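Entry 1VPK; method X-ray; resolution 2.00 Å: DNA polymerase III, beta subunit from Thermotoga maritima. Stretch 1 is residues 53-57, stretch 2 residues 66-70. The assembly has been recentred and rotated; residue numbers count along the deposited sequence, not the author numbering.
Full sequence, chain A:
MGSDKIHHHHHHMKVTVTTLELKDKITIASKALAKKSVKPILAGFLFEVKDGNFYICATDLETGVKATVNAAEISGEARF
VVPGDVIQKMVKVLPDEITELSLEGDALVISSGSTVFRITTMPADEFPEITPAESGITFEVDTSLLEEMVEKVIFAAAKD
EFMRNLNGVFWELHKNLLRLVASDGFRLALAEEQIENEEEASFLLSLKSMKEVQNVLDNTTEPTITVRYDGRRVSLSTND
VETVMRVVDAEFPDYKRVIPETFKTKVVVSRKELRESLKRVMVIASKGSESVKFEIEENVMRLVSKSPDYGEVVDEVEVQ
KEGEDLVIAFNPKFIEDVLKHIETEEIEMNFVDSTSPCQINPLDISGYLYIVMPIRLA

Stretch 1 53-57: NFYIC
Stretch 2 66-70: KATVN

Two antiparallel segments of one chain, residues 53-57 and 66-70, lie side by side and bury 434 Å² between them. All of 53-57 is extended strand, with phi from -125° to -114° and psi from 117° to 156°; residues 66-68 are strand as well, and the strand axes approach to 4.7 Å with 148° between their N-to-C directions. Tyr-55 pairs with Thr-68 and Cys-57 with Lys-66 as non-hydrogen-bonded pairs (CA to CA 4.7 and 4.6 Å), while Ile-56 and Ala-67 between them form the hydrogen-bonded pair. There Ile-56 N donates to Ala-67 O and Ala-67 N to Ile-56 O, both at 2.9 Å. Val-69 N extends the ladder by donating to Phe-54 O, also at 2.9 Å and nearly straight at 168°. Beyond this bond a water continues the link, accepting from Phe-54 N at 2.9 Å and donating to Val-69 O at 2.8 Å. The CA of Tyr-55 adds a CA-H...O contact, 3.2 Å from Ala-67 O.

Val-69 is the residue most covered by the opposing stretch. Its CA-to-CB bond points toward that stretch, and with phi/psi -93/125° and chi1 t its branched side chain meets two larger apolar groups. Val-69 CG2 lies over one face of the Phe-54 ring, 4.1 Å from the centroid and 18° off the normal, and Val-69 CB is 3.6 Å from Phe-54 CD2. The same CG2 touches Ile-56 CD1 at 3.6 Å. Phe-54 (chi1 t, chi2 30°) and Ile-56 (m, t) are buried with Val-69, so these wholly hydrocarbon side chains leave no polar group unpaired. Ala-67, on the same sheet face as Ile-56, is buried too and contributes just a methyl.

Tyr-55 and Lys-66 share the other sheet face with Cys-57 and Thr-68. Tyr-55 takes chi1 m and chi2 -79°; Lys-66 is fully extended, all four chi angles t, and its end, CE and NZ, comes over one face of the ring. Lys-66 CE sits 3.9 Å from the Tyr-55 ring centroid, 15° off the normal, and Lys-66 NZ follows at 4.5 Å and 9°, a cation-pi contact directly over the face. A long aliphatic chain ending in a charge suits this partly exposed site: CE packs on the ring face while the ammonium group stays over it. Lys-66 CG also lies 3.7 Å from Cys-57 SG (chi1 m), and Thr-68 OG1 (chi1 m) reaches the ring edge, 3.3 Å from Tyr-55 CE1.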

# COMPACT_ATOMS: atom_id res chain seq x y z
N ASN A 53 -17.03 -30.46 21.54
CA ASN A 53 -16.87 -29.03 21.43
C ASN A 53 -15.44 -28.76 20.92
O ASN A 53 -14.49 -29.51 21.23
CB ASN A 53 -17.06 -28.38 22.78
CG ASN A 53 -18.37 -28.73 23.41
OD1 ASN A 53 -19.40 -28.15 23.06
ND2 ASN A 53 -18.35 -29.67 24.36
N PHE A 54 -15.33 -27.78 20.04
CA PHE A 54 -14.08 -27.36 19.45
C PHE A 54 -13.99 -25.86 19.72
O PHE A 54 -14.89 -25.08 19.33
CB PHE A 54 -14.06 -27.70 17.94
CG PHE A 54 -12.87 -27.14 17.16
CD1 PHE A 54 -11.59 -26.92 17.76
CD2 PHE A 54 -13.00 -26.87 15.82
CE1 PHE A 54 -10.53 -26.39 17.01
CE2 PHE A 54 -11.93 -26.37 15.08
CZ PHE A 54 -10.71 -26.11 15.70
N TYR A 55 -12.98 -25.47 20.50
CA TYR A 55 -12.68 -24.06 20.80
C TYR A 55 -11.31 -23.66 20.20
O TYR A 55 -10.32 -24.45 20.21
CB TYR A 55 -12.57 -23.82 22.31
CG TYR A 55 -13.74 -24.30 23.08
CD1 TYR A 55 -14.90 -23.56 23.13
CD2 TYR A 55 -13.69 -25.50 23.78
CE1 TYR A 55 -15.98 -24.01 23.82
CE2 TYR A 55 -14.78 -25.94 24.49
CZ TYR A 55 -15.92 -25.19 24.49
OH TYR A 55 -17.01 -25.61 25.20
N ILE A 56 -11.28 -22.44 19.68
CA ILE A 56 -10.03 -21.76 19.31
C ILE A 56 -9.87 -20.54 20.25
O ILE A 56 -10.82 -19.73 20.38
CB ILE A 56 -10.10 -21.28 17.88
CG1 ILE A 56 -10.10 -22.51 16.93
CG2 ILE A 56 -8.95 -20.33 17.56
CD1 ILE A 56 -10.47 -22.17 15.47
N CYS A 57 -8.70 -20.45 20.91
CA CYS A 57 -8.41 -19.34 21.84
C CYS A 57 -7.13 -18.58 21.49
O CYS A 57 -6.20 -19.12 20.85
CB CYS A 57 -8.29 -19.84 23.26
SG CYS A 57 -9.73 -20.79 23.85
N LYS A 66 -12.10 -16.63 23.58
CA LYS A 66 -12.47 -18.04 23.49
C LYS A 66 -13.63 -18.10 22.48
O LYS A 66 -14.73 -17.60 22.75
CB LYS A 66 -12.91 -18.56 24.86
CG LYS A 66 -13.17 -20.06 24.91
CD LYS A 66 -13.65 -20.54 26.29
CE LYS A 66 -13.66 -22.05 26.33
NZ LYS A 66 -14.04 -22.63 27.67
N ALA A 67 -13.33 -18.65 21.30
CA ALA A 67 -14.26 -18.78 20.21
C ALA A 67 -14.73 -20.23 20.10
O ALA A 67 -13.92 -21.19 19.97
CB ALA A 67 -13.57 -18.34 18.94
N THR A 68 -16.05 -20.41 20.17
CA THR A 68 -16.64 -21.72 19.94
C THR A 68 -16.83 -21.91 18.42
O THR A 68 -17.42 -21.06 17.75
CB THR A 68 -17.91 -21.85 20.75
OG1 THR A 68 -17.57 -21.70 22.14
CG2 THR A 68 -18.57 -23.21 20.57
N VAL A 69 -16.25 -22.99 17.88
CA VAL A 69 -16.30 -23.27 16.46
C VAL A 69 -17.50 -24.19 16.20
O VAL A 69 -17.68 -25.24 16.84
CB VAL A 69 -15.00 -23.90 15.95
CG1 VAL A 69 -14.98 -23.99 14.42
CG2 VAL A 69 -13.81 -23.08 16.41
N ASN A 70 -18.37 -23.75 15.32
CA ASN A 70 -19.54 -24.57 14.94
C ASN A 70 -19.17 -25.50 13.81
O ASN A 70 -19.16 -25.09 12.66
CB ASN A 70 -20.67 -23.66 14.54
CG ASN A 70 -21.10 -22.80 15.68
OD1 ASN A 70 -21.38 -23.32 16.78
ND2 ASN A 70 -21.16 -21.46 15.45
O HOH W 1 -17.85 -26.58 19.27